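Local structure of VWFA domain-containing protein (Bacteroides thetaiotaomicron, 3IBS) at residues E13-L18 and L66-D71; Q27-S32 and L145-P150; A134-G139 and D187-Y192. The protein is of unknown function but carries a von Willebrand factor type A domain, the part described here, which binds magnesium and probably serves at the cell membrane. One frame throughout, in Å; residues are numbered along the deposited sequence. Where two conformers were deposited one is given.

Contact 1. Residues E13-L18 and L66-D71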
ATOM      1  N   GLU A  13      -6.248 -28.401 -26.607  1.00 13.95           N
ATOM      2  CA  GLU A  13      -6.011 -27.022 -26.949  1.00 12.62           C
ATOM      3  C   GLU A  13      -6.397 -26.158 -25.746  1.00 12.93           C
ATOM      4  O   GLU A  13      -7.520 -26.263 -25.213  1.00 12.22           O
ATOM      5  CB  GLU A  13      -6.800 -26.641 -28.195  1.00 13.22           C
ATOM      6  CG  GLU A  13      -6.388 -27.464 -29.444  1.00 12.03           C
ATOM      7  CD  GLU A  13      -7.153 -27.122 -30.727  1.00 16.08           C
ATOM      8  OE1 GLU A  13      -8.040 -26.234 -30.739  1.00 15.32           O
ATOM      9  OE2 GLU A  13      -6.850 -27.780 -31.754  1.00 18.93           O
ATOM     10  N   VAL A  14      -5.452 -25.326 -25.311  1.00 11.46           N
ATOM     11  CA  VAL A  14      -5.634 -24.508 -24.113  1.00 11.47           C
ATOM     12  C   VAL A  14      -5.388 -23.037 -24.476  1.00 11.22           C
ATOM     13  O   VAL A  14      -4.312 -22.682 -24.989  1.00 11.00           O
ATOM     14  CB  VAL A  14      -4.663 -24.952 -22.973  1.00 11.06           C
ATOM     15  CG1 VAL A  14      -4.753 -23.993 -21.773  1.00 13.34           C
ATOM     16  CG2 VAL A  14      -4.958 -26.372 -22.520  1.00 11.63           C
ATOM     17  N   ILE A  15      -6.389 -22.193 -24.252  1.00 10.52           N
ATOM     18  CA  ILE A  15      -6.192 -20.767 -24.439  1.00 10.59           C
ATOM     19  C   ILE A  15      -6.283 -20.033 -23.113  1.00 11.45           C
ATOM     20  O   ILE A  15      -7.264 -20.159 -22.381  1.00 10.98           O
ATOM     21  CB  ILE A  15      -7.160 -20.181 -25.495  1.00 10.89           C
ATOM     22  CG1 ILE A  15      -6.803 -20.770 -26.877  1.00 11.57           C
ATOM     23  CG2 ILE A  15      -7.029 -18.661 -25.545  1.00  7.57           C
ATOM     24  CD1 ILE A  15      -7.819 -20.456 -27.970  1.00 15.95           C
ATOM     25  N   ILE A  16      -5.239 -19.276 -22.786  1.00 12.16           N
ATOM     26  CA  ILE A  16      -5.241 -18.526 -21.535  1.00 11.83           C
ATOM     27  C   ILE A  16      -5.704 -17.100 -21.798  1.00 12.27           C
ATOM     28  O   ILE A  16      -5.228 -16.459 -22.728  1.00 12.51           O
ATOM     29  CB  ILE A  16      -3.839 -18.505 -20.911  1.00 12.93           C
ATOM     30  CG1 ILE A  16      -3.475 -19.944 -20.516  1.00 14.85           C
ATOM     31  CG2 ILE A  16      -3.812 -17.554 -19.649  1.00 10.17           C
ATOM     32  CD1 ILE A  16      -2.125 -20.305 -20.895  1.00 19.66           C
ATOM     33  N   ALA A  17      -6.624 -16.607 -20.979  1.00 10.82           N
ATOM     34  CA  ALA A  17      -7.109 -15.247 -21.152  1.00 10.95           C
ATOM     35  C   ALA A  17      -6.663 -14.492 -19.911  1.00 10.70           C
ATOM     36  O   ALA A  17      -7.193 -14.695 -18.834  1.00 10.31           O
ATOM     37  CB  ALA A  17      -8.646 -15.242 -21.296  1.00 10.16           C
ATOM     38  N   LEU A  18      -5.650 -13.656 -20.069  1.00 10.63           N
ATOM     39  CA  LEU A  18      -4.992 -13.042 -18.923  1.00 10.13           C
ATOM     40  C   LEU A  18      -5.405 -11.572 -18.768  1.00 10.35           C
ATOM     41  O   LEU A  18      -5.211 -10.753 -19.666  1.00 10.28           O
ATOM     42  CB  LEU A  18      -3.472 -13.171 -19.075  1.00  9.80           C
ATOM     43  CG  LEU A  18      -2.562 -12.460 -18.062  1.00 11.28           C
ATOM     44  CD1 LEU A  18      -2.824 -12.950 -16.614  1.00  7.53           C
ATOM     45  CD2 LEU A  18      -1.079 -12.676 -18.467  1.00 10.16           C
ATOM     46  N   LEU A  66      -0.881 -14.555 -28.310  1.00 17.22           N
ATOM     47  CA  LEU A  66      -0.229 -15.720 -28.899  1.00 16.79           C
ATOM     48  C   LEU A  66      -1.278 -16.587 -29.602  1.00 17.37           C
ATOM     49  O   LEU A  66      -2.174 -17.109 -28.955  1.00 16.91           O
ATOM     50  CB  LEU A  66       0.507 -16.521 -27.818  1.00 16.80           C
ATOM     51  CG  LEU A  66       1.167 -17.839 -28.247  1.00 18.23           C
ATOM     52  CD1 LEU A  66       2.503 -17.579 -28.998  1.00 18.45           C
ATOM     53  CD2 LEU A  66       1.371 -18.737 -27.041  1.00 18.06           C
ATOM     54  N   PRO A  67      -1.175 -16.727 -30.941  1.00 17.81           N
ATOM     55  CA  PRO A  67      -2.061 -17.635 -31.674  1.00 18.11           C
ATOM     56  C   PRO A  67      -1.735 -19.054 -31.269  1.00 18.55           C
ATOM     57  O   PRO A  67      -0.576 -19.357 -30.905  1.00 18.46           O
ATOM     58  CB  PRO A  67      -1.714 -17.376 -33.162  1.00 18.05           C
ATOM     59  CG  PRO A  67      -1.091 -15.994 -33.161  1.00 19.15           C
ATOM     60  CD  PRO A  67      -0.287 -15.981 -31.853  1.00 17.99           C
ATOM     61  N   ILE A  68      -2.765 -19.896 -31.271  1.00 18.06           N
ATOM     62  CA  ILE A  68      -2.663 -21.265 -30.789  1.00 17.63           C
ATOM     63  C   ILE A  68      -1.505 -22.003 -31.474  1.00 17.20           C
ATOM     64  O   ILE A  68      -1.399 -22.001 -32.706  1.00 17.55           O
ATOM     65  CB  ILE A  68      -4.020 -22.006 -30.954  1.00 17.74           C
ATOM     66  CG1 ILE A  68      -3.960 -23.375 -30.284  1.00 20.78           C
ATOM     67  CG2 ILE A  68      -4.435 -22.135 -32.440  1.00 17.25           C
ATOM     68  CD1 ILE A  68      -5.213 -23.727 -29.476  1.00 24.02           C
ATOM     69  N   THR A  69      -0.633 -22.616 -30.679  1.00 16.42           N
ATOM     70  CA  THR A  69       0.627 -23.141 -31.204  1.00 15.51           C
ATOM     71  C   THR A  69       1.149 -24.292 -30.347  1.00 16.61           C
ATOM     72  O   THR A  69       0.863 -24.371 -29.145  1.00 16.13           O
ATOM     73  CB  THR A  69       1.719 -22.011 -31.332  1.00 15.70           C
ATOM     74  OG1 THR A  69       2.886 -22.509 -32.023  1.00 14.60           O
ATOM     75  CG2 THR A  69       2.123 -21.422 -29.934  1.00 12.37           C
ATOM     76  N   SER A  70       1.921 -25.178 -30.970  1.00 16.56           N
ATOM     77  CA  SER A  70       2.632 -26.218 -30.245  1.00 17.34           C
ATOM     78  C   SER A  70       4.064 -25.757 -29.925  1.00 17.19           C
ATOM     79  O   SER A  70       4.841 -26.496 -29.334  1.00 16.60           O
ATOM     80  CB  SER A  70       2.639 -27.540 -31.062  1.00 17.06           C
ATOM     81  OG  SER A  70       3.223 -27.331 -32.339  1.00 17.91           O
ATOM     82  N   ASP A  71       4.403 -24.523 -30.313  1.00 17.23           N
ATOM     83  CA  ASP A  71       5.762 -24.008 -30.130  1.00 17.39           C
ATOM     84  C   ASP A  71       5.905 -23.419 -28.714  1.00 17.76           C
ATOM     85  O   ASP A  71       5.617 -22.222 -28.501  1.00 17.79           O
ATOM     86  CB  ASP A  71       6.075 -22.940 -31.185  1.00 16.21           C
ATOM     87  CG  ASP A  71       7.508 -22.409 -31.092  1.00 18.18           C
ATOM     88  OD1 ASP A  71       8.230 -22.748 -30.128  1.00 16.02           O
ATOM     89  OD2 ASP A  71       7.913 -21.632 -31.999  1.00 17.97           O
TER
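Glu-13 and Ile-68 carry this contact, and their side chains cross at about a right angle. The methyl end of Ile-68 abuts the flank of the Glu-13 stem. CB of Glu-13 comes nearest, 3.6 Å from Ile-68 CD1. Next along the chain, Glu-13 CG lies 3.9 Å from Ile-68 CD1. Glu-13 CD is 4.1 Å from the same methyl. At the tip, Glu-13 OE1 is 4.0 Å from Ile-68 CD1, but this is packing. The carboxylate has its polar partners elsewhere: OE1 forms a salt bridge with Arg-113, and OE2 hydrogen-bonds Thr-106. These two partners hold the acid group while its methylenes serve as an apolar surface.

CG1 of Ile-68 is anti to the backbone N (chi1 -173°), which sends the longer branch across to strand 13-19. Ile-15 adds a second apolar touch, with its CG1 4.2 Å from Ile-68 CD1. Ile-68 also packs on Lys-52, at the start of the strand that runs between these two in the sheet.

Beyond the contact, the backbone N of Asp-71 donates to OG1 of Thr-69. This closes an ST turn just before helix 72-80. The contact joins the antiparallel edge strand 62-69 to the inner strand 13-19, as expected in the mostly parallel sheet of a von Willebrand factor type A fold.

Contact 2. Residues Q27-S32 and L145-P150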
ATOM      1  N   GLN A  27       0.327  -6.043  -5.338  1.00 13.14           N
ATOM      2  CA  GLN A  27       1.381  -6.947  -4.863  1.00 14.03           C
ATOM      3  C   GLN A  27       0.972  -7.749  -3.617  1.00 14.22           C
ATOM      4  O   GLN A  27       1.802  -8.019  -2.730  1.00 14.71           O
ATOM      5  CB  GLN A  27       2.710  -6.174  -4.656  1.00 13.85           C
ATOM      6  CG  GLN A  27       3.268  -5.598  -5.980  1.00 15.33           C
ATOM      7  CD  GLN A  27       4.657  -4.935  -5.846  1.00 19.41           C
ATOM      8  OE1 GLN A  27       5.279  -4.984  -4.798  1.00 20.00           O
ATOM      9  NE2 GLN A  27       5.127  -4.309  -6.924  1.00 19.58           N
ATOM     10  N   ASP A  28      -0.309  -8.122  -3.562  1.00 13.92           N
ATOM     11  CA  ASP A  28      -0.856  -9.001  -2.509  1.00 14.76           C
ATOM     12  C   ASP A  28      -0.641 -10.490  -2.790  1.00 14.92           C
ATOM     13  O   ASP A  28      -0.953 -11.348  -1.962  1.00 15.41           O
ATOM     14  CB  ASP A  28      -2.349  -8.702  -2.229  1.00 14.00           C
ATOM     15  CG  ASP A  28      -3.226  -8.754  -3.473  1.00 13.53           C
ATOM     16  OD1 ASP A  28      -2.724  -8.810  -4.621  1.00  9.89           O
ATOM     17  OD2 ASP A  28      -4.458  -8.707  -3.286  1.00 14.48           O
ATOM     18  N   VAL A  29      -0.123 -10.791  -3.970  1.00 15.37           N
ATOM     19  CA  VAL A  29       0.470 -12.094  -4.237  1.00 15.72           C
ATOM     20  C   VAL A  29       1.813 -11.772  -4.894  1.00 15.55           C
ATOM     21  O   VAL A  29       1.928 -10.772  -5.602  1.00 15.43           O
ATOM     22  CB  VAL A  29      -0.460 -13.015  -5.085  1.00 16.21           C
ATOM     23  CG1 VAL A  29      -0.665 -12.467  -6.462  1.00 17.27           C
ATOM     24  CG2 VAL A  29       0.100 -14.452  -5.171  1.00 16.78           C
ATOM     25  N   GLN A  30       2.831 -12.578  -4.610  1.00 15.05           N
ATOM     26  CA  GLN A  30       4.208 -12.240  -4.957  1.00 15.51           C
ATOM     27  C   GLN A  30       4.644 -12.767  -6.325  1.00 14.49           C
ATOM     28  O   GLN A  30       4.289 -13.879  -6.676  1.00 14.44           O
ATOM     29  CB  GLN A  30       5.141 -12.787  -3.886  1.00 15.69           C
ATOM     30  CG  GLN A  30       4.881 -12.159  -2.540  1.00 20.03           C
ATOM     31  CD  GLN A  30       5.132 -10.668  -2.578  1.00 24.58           C
ATOM     32  OE1 GLN A  30       6.266 -10.221  -2.810  1.00 26.91           O
ATOM     33  NE2 GLN A  30       4.083  -9.889  -2.371  1.00 25.18           N
ATOM     34  N   PRO A  31       5.406 -11.965  -7.098  1.00 14.02           N
ATOM     35  CA  PRO A  31       5.792 -10.561  -6.868  1.00 13.51           C
ATOM     36  C   PRO A  31       4.674  -9.542  -7.140  1.00 12.90           C
ATOM     37  O   PRO A  31       4.715  -8.433  -6.603  1.00 12.44           O
ATOM     38  CB  PRO A  31       6.947 -10.330  -7.862  1.00 13.72           C
ATOM     39  CG  PRO A  31       7.304 -11.676  -8.406  1.00 13.94           C
ATOM     40  CD  PRO A  31       6.091 -12.531  -8.274  1.00 14.13           C
ATOM     41  N   SER A  32       3.707  -9.906  -7.980  1.00 12.21           N
ATOM     42  CA  SER A  32       2.488  -9.117  -8.194  1.00 11.63           C
ATOM     43  C   SER A  32       1.461 -10.106  -8.733  1.00 11.41           C
ATOM     44  O   SER A  32       1.825 -11.239  -9.041  1.00 11.04           O
ATOM     45  CB  SER A  32       2.709  -8.006  -9.235  1.00 11.90           C
ATOM     46  OG  SER A  32       2.981  -8.543 -10.540  1.00 11.63           O
ATOM     47  N   LEU A 145      -8.848 -18.785 -12.583  1.00 10.09           N
ATOM     48  CA  LEU A 145      -7.855 -18.707 -11.534  1.00 10.86           C
ATOM     49  C   LEU A 145      -7.942 -17.306 -10.995  1.00 11.04           C
ATOM     50  O   LEU A 145      -7.680 -16.321 -11.712  1.00 10.88           O
ATOM     51  CB  LEU A 145      -6.461 -18.993 -12.102  1.00 11.32           C
ATOM     52  CG  LEU A 145      -6.023 -20.442 -12.375  1.00 13.46           C
ATOM     53  CD1 LEU A 145      -7.108 -21.351 -12.898  1.00 12.64           C
ATOM     54  CD2 LEU A 145      -4.760 -20.509 -13.283  1.00 13.18           C
ATOM     55  N   GLY A 146      -8.361 -17.209  -9.738  1.00 10.69           N
ATOM     56  CA  GLY A 146      -8.639 -15.911  -9.141  1.00 11.33           C
ATOM     57  C   GLY A 146      -7.387 -15.478  -8.409  1.00 11.20           C
ATOM     58  O   GLY A 146      -6.914 -16.185  -7.530  1.00 11.31           O
ATOM     59  N   VAL A 147      -6.852 -14.322  -8.783  0.50 11.05           N
ATOM     60  CA  VAL A 147      -5.626 -13.837  -8.173  0.50 11.12           C
ATOM     61  C   VAL A 147      -5.939 -12.652  -7.280  0.50 11.48           C
ATOM     62  O   VAL A 147      -6.732 -11.784  -7.643  0.50 11.47           O
ATOM     63  CB  VAL A 147      -4.592 -13.396  -9.245  0.50 11.17           C
ATOM     64  CG1 VAL A 147      -3.171 -13.646  -8.757  0.50  8.84           C
ATOM     65  CG2 VAL A 147      -4.837 -14.118 -10.532  0.50 10.93           C
ATOM     66  N   GLY A 148      -5.305 -12.616  -6.112  1.00 12.24           N
ATOM     67  CA  GLY A 148      -5.379 -11.464  -5.233  1.00 12.46           C
ATOM     68  C   GLY A 148      -6.121 -11.776  -3.951  1.00 13.17           C
ATOM     69  O   GLY A 148      -6.623 -12.882  -3.784  1.00 13.58           O
HETATM   70  N   MSE A 149      -6.165 -10.820  -3.027  0.50 13.44           N
HETATM   71  CA  MSE A 149      -6.863 -11.031  -1.768  0.50 13.82           C
HETATM   72  C   MSE A 149      -8.246 -10.377  -1.858  0.50 13.02           C
HETATM   73  O   MSE A 149      -8.361  -9.225  -2.279  0.50 12.21           O
HETATM   74  CB  MSE A 149      -6.072 -10.445  -0.585  0.50 14.48           C
HETATM   75  CG  MSE A 149      -4.695 -11.067  -0.277  0.50 16.52           C
HETATM   76 SE   MSE A 149      -3.766  -9.944   1.063  0.40 22.01          SE
HETATM   77  CE  MSE A 149      -1.991 -10.782   1.088  0.50 21.23           C
ATOM     78  N   PRO A 150      -9.287 -11.118  -1.470  1.00 12.68           N
ATOM     79  CA  PRO A 150     -10.656 -10.574  -1.348  1.00 12.72           C
ATOM     80  C   PRO A 150     -10.716  -9.328  -0.436  1.00 13.27           C
ATOM     81  O   PRO A 150     -11.543  -8.440  -0.661  1.00 13.15           O
ATOM     82  CB  PRO A 150     -11.441 -11.727  -0.688  1.00 13.29           C
ATOM     83  CG  PRO A 150     -10.647 -12.960  -1.002  1.00 14.15           C
ATOM     84  CD  PRO A 150      -9.218 -12.538  -1.062  1.00 12.37           C
TER
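OD2 of Asp-28 is gripped by two groups, the backbone N-H of Met-149 and the guanidinium of Arg-33. Met-149 N lies 2.7 Å from Asp-28 OD2, and the bond is fairly straight (161° at the hydrogen). The N-H comes in from above the carboxylate plane, 53° out of it. Arg-33, at the start of helix 33-46, supplies the salt bridge. The side chain reaches this place because CG sits between the backbone N and the carbonyl carbon (chi1 54°).

Gly-148 lies on the same face of the carboxylate, its CA 3.5 Å from Asp-28 OD2. The backbone angles of Gly-148 would press a CB against the carbonyl O of Val-147. Met-149 is a selenomethionine. In the conformer given, its extended chain runs over Asp-28, SE 3.8 Å from Asp-28 CB; with a second conformer deposited, that detail is less certain. Val-29 and Val-147 make the apolar flank. Their CG1 atoms meet at 3.6 Å in the given conformer of Val-147.

Replacing Asp-28 by an alanine would probably leave Met-149 N and the guanidinium of Arg-33 without their shared acceptor, and free the 27-32 loop to shift from Gly-148.

The loop is thus tied to the end of strand 140-147 near the metal site: Asp-28 and Ser-23 are about 8 Å apart, side chain to side chain. With an arginine and an N-H both turned to it, the buried carboxylate is probably kept ionised.

Contact 3. Residues A134-G139 and D187-Y192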
ATOM      1  N   ALA A 134     -21.903 -20.059 -23.367  1.00 12.86           N
ATOM      2  CA  ALA A 134     -21.801 -20.289 -24.830  1.00 12.44           C
ATOM      3  C   ALA A 134     -20.550 -21.096 -25.213  1.00 11.81           C
ATOM      4  O   ALA A 134     -20.614 -21.928 -26.108  1.00 11.58           O
ATOM      5  CB  ALA A 134     -21.871 -18.968 -25.617  1.00 12.20           C
ATOM      6  N   ALA A 135     -19.424 -20.882 -24.518  1.00 11.15           N
ATOM      7  CA  ALA A 135     -18.221 -21.704 -24.750  1.00 11.63           C
ATOM      8  C   ALA A 135     -18.501 -23.146 -24.366  1.00 12.32           C
ATOM      9  O   ALA A 135     -18.169 -24.078 -25.122  1.00 11.57           O
ATOM     10  CB  ALA A 135     -16.992 -21.168 -23.975  1.00 11.05           C
ATOM     11  N   ALA A 136     -19.130 -23.323 -23.197  1.00 13.30           N
ATOM     12  CA  ALA A 136     -19.476 -24.658 -22.693  1.00 14.49           C
ATOM     13  C   ALA A 136     -20.376 -25.445 -23.653  1.00 15.17           C
ATOM     14  O   ALA A 136     -20.215 -26.656 -23.789  1.00 15.12           O
ATOM     15  CB  ALA A 136     -20.104 -24.573 -21.290  1.00 14.82           C
ATOM     16  N   GLU A 137     -21.294 -24.752 -24.327  0.50 15.68           N
ATOM     17  CA  GLU A 137     -22.202 -25.379 -25.303  0.50 16.59           C
ATOM     18  C   GLU A 137     -21.487 -25.809 -26.583  0.50 16.95           C
ATOM     19  O   GLU A 137     -22.044 -26.561 -27.386  0.50 16.93           O
ATOM     20  CB  GLU A 137     -23.365 -24.443 -25.652  0.50 16.59           C
ATOM     21  CG  GLU A 137     -24.241 -24.059 -24.464  0.50 17.21           C
ATOM     22  CD  GLU A 137     -25.340 -25.061 -24.187  0.50 17.31           C
ATOM     23  OE1 GLU A 137     -25.747 -25.781 -25.125  0.50 18.51           O
ATOM     24  OE2 GLU A 137     -25.810 -25.117 -23.034  0.50 17.57           O
ATOM     25  N   LYS A 138     -20.264 -25.317 -26.771  1.00 17.22           N
ATOM     26  CA  LYS A 138     -19.406 -25.733 -27.883  1.00 17.91           C
ATOM     27  C   LYS A 138     -18.389 -26.779 -27.435  1.00 17.77           C
ATOM     28  O   LYS A 138     -17.469 -27.100 -28.177  1.00 18.15           O
ATOM     29  CB  LYS A 138     -18.667 -24.532 -28.476  1.00 18.39           C
ATOM     30  CG  LYS A 138     -19.505 -23.628 -29.372  1.00 20.42           C
ATOM     31  CD  LYS A 138     -19.058 -22.175 -29.165  1.00 22.91           C
ATOM     32  CE  LYS A 138     -19.268 -21.294 -30.396  1.00 24.52           C
ATOM     33  NZ  LYS A 138     -20.608 -21.430 -31.023  1.00 26.24           N
ATOM     34  N   GLY A 139     -18.558 -27.303 -26.226  1.00 17.36           N
ATOM     35  CA  GLY A 139     -17.648 -28.301 -25.676  1.00 17.08           C
ATOM     36  C   GLY A 139     -16.341 -27.748 -25.114  1.00 16.86           C
ATOM     37  O   GLY A 139     -15.400 -28.503 -24.885  1.00 17.28           O
ATOM     38  N   ASP A 187     -20.641 -22.036 -14.788  1.00 16.12           N
ATOM     39  CA  ASP A 187     -21.390 -22.042 -16.032  1.00 16.07           C
ATOM     40  C   ASP A 187     -20.517 -22.441 -17.220  1.00 15.94           C
ATOM     41  O   ASP A 187     -21.020 -22.952 -18.214  1.00 14.25           O
ATOM     42  CB  ASP A 187     -22.040 -20.682 -16.267  1.00 16.95           C
ATOM     43  CG  ASP A 187     -23.185 -20.398 -15.283  1.00 18.25           C
ATOM     44  OD1 ASP A 187     -23.384 -21.159 -14.297  1.00 19.56           O
ATOM     45  OD2 ASP A 187     -23.888 -19.401 -15.505  1.00 18.89           O
ATOM     46  N   GLY A 188     -19.207 -22.207 -17.093  1.00 15.34           N
ATOM     47  CA  GLY A 188     -18.241 -22.620 -18.096  1.00 15.84           C
ATOM     48  C   GLY A 188     -17.801 -24.071 -17.971  1.00 16.16           C
ATOM     49  O   GLY A 188     -17.020 -24.548 -18.795  1.00 15.62           O
ATOM     50  N   LYS A 189     -18.281 -24.763 -16.935  1.00 16.35           N
ATOM     51  CA  LYS A 189     -18.003 -26.191 -16.733  1.00 17.35           C
ATOM     52  C   LYS A 189     -16.517 -26.493 -16.482  1.00 17.61           C
ATOM     53  O   LYS A 189     -16.027 -27.590 -16.771  1.00 17.75           O
ATOM     54  CB  LYS A 189     -18.550 -27.036 -17.903  1.00 17.55           C
ATOM     55  CG  LYS A 189     -20.060 -26.887 -18.154  1.00 20.49           C
ATOM     56  CD  LYS A 189     -20.880 -27.642 -17.124  1.00 25.01           C
ATOM     57  CE  LYS A 189     -22.374 -27.702 -17.487  1.00 28.92           C
ATOM     58  NZ  LYS A 189     -23.060 -26.391 -17.200  1.00 31.44           N
ATOM     59  N   GLY A 190     -15.800 -25.517 -15.925  1.00 17.93           N
ATOM     60  CA  GLY A 190     -14.418 -25.719 -15.547  1.00 17.42           C
ATOM     61  C   GLY A 190     -14.288 -25.663 -14.043  1.00 17.60           C
ATOM     62  O   GLY A 190     -15.245 -25.931 -13.316  1.00 17.06           O
ATOM     63  N   ILE A 191     -13.104 -25.300 -13.568  1.00 17.26           N
ATOM     64  CA  ILE A 191     -12.888 -25.204 -12.133  1.00 17.48           C
ATOM     65  C   ILE A 191     -12.539 -23.775 -11.749  1.00 17.34           C
ATOM     66  O   ILE A 191     -12.061 -23.016 -12.575  1.00 16.80           O
ATOM     67  CB  ILE A 191     -11.774 -26.155 -11.650  1.00 17.79           C
ATOM     68  CG1 ILE A 191     -10.418 -25.786 -12.278  1.00 18.12           C
ATOM     69  CG2 ILE A 191     -12.189 -27.628 -11.856  1.00 18.99           C
ATOM     70  CD1 ILE A 191      -9.210 -26.491 -11.641  1.00 21.07           C
ATOM     71  N   TYR A 192     -12.807 -23.420 -10.492  1.00 17.08           N
ATOM     72  CA  TYR A 192     -12.322 -22.178  -9.921  1.00 16.43           C
ATOM     73  C   TYR A 192     -11.251 -22.528  -8.886  1.00 16.55           C
ATOM     74  O   TYR A 192     -11.435 -23.427  -8.059  1.00 15.39           O
ATOM     75  CB  TYR A 192     -13.435 -21.344  -9.245  1.00 15.65           C
ATOM     76  CG  TYR A 192     -12.830 -20.240  -8.409  1.00 15.88           C
ATOM     77  CD1 TYR A 192     -12.258 -19.130  -9.023  1.00 14.67           C
ATOM     78  CD2 TYR A 192     -12.741 -20.349  -7.009  1.00 15.65           C
ATOM     79  CE1 TYR A 192     -11.634 -18.133  -8.285  1.00 15.51           C
ATOM     80  CE2 TYR A 192     -12.118 -19.337  -6.246  1.00 15.50           C
ATOM     81  CZ  TYR A 192     -11.571 -18.232  -6.911  1.00 14.86           C
ATOM     82  OH  TYR A 192     -10.954 -17.208  -6.221  1.00 14.49           O
TER
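Ala-136 packs against Asp-187, Gly-188 and Lys-189 where two helices end side by side, each in a Schellman motif. Helix 128-136 finishes with Gly-139 as its C-prime residue, and Gly-139 N bonds back to Ala-136 O. Past the end of helix 178-187, Lys-189 is the first residue to leave helical angles, with a positive phi of 64°. Each helix precedes a parallel strand, 140-147 and 191-195, in the von Willebrand factor type A sheet.

The tight part is small. The methyl of Ala-136 points into the neighbouring helix end. The backbones come close there, with the CA atoms of Ala-136 and Gly-188 5.2 Å apart. Gly-188 also bonds through its backbone to Val-142.

The outer side is looser and open to solvent. Lys-189 is exposed, and only its stem takes part: CG lies 3.9 Å from Ala-136 CB. This CG sits beside the backbone N, anti to the carbonyl carbon (chi1 -58°), which sets it against the methyl of Ala-136. The amino group and the carboxylate of exposed Glu-137 lie near each other without contact. The closest approach of all is Ala-136 CB to the carbonyl oxygen of Asp-187, at 3.6 Å.

How the contacts relate
All three contacts reach the same six-stranded sheet. Contact 1 lies at its antiparallel edge. Contacts 2 and 3 belong to its other half, at strands 140-147 and 191-195. Contact 2 is near the metal site of Ser-21 and Ser-23: the Val-147 side chain is about 10 Å from the bound magnesium ion. Gly-148 is about 6 Å from the side chain of Asp-120, a magnesium-binding residue not bound to the ion in this chain. Contacts 1 and 3 lie away from the site. Centres of contacts 1 and 2 lie about 23 Å apart, across the chain's centre; those of 1 and 3, about 17 Å. Contacts 2 and 3 touch through neighbouring strands, with Gly-146 N 3.7 Å from Tyr-192 CE1.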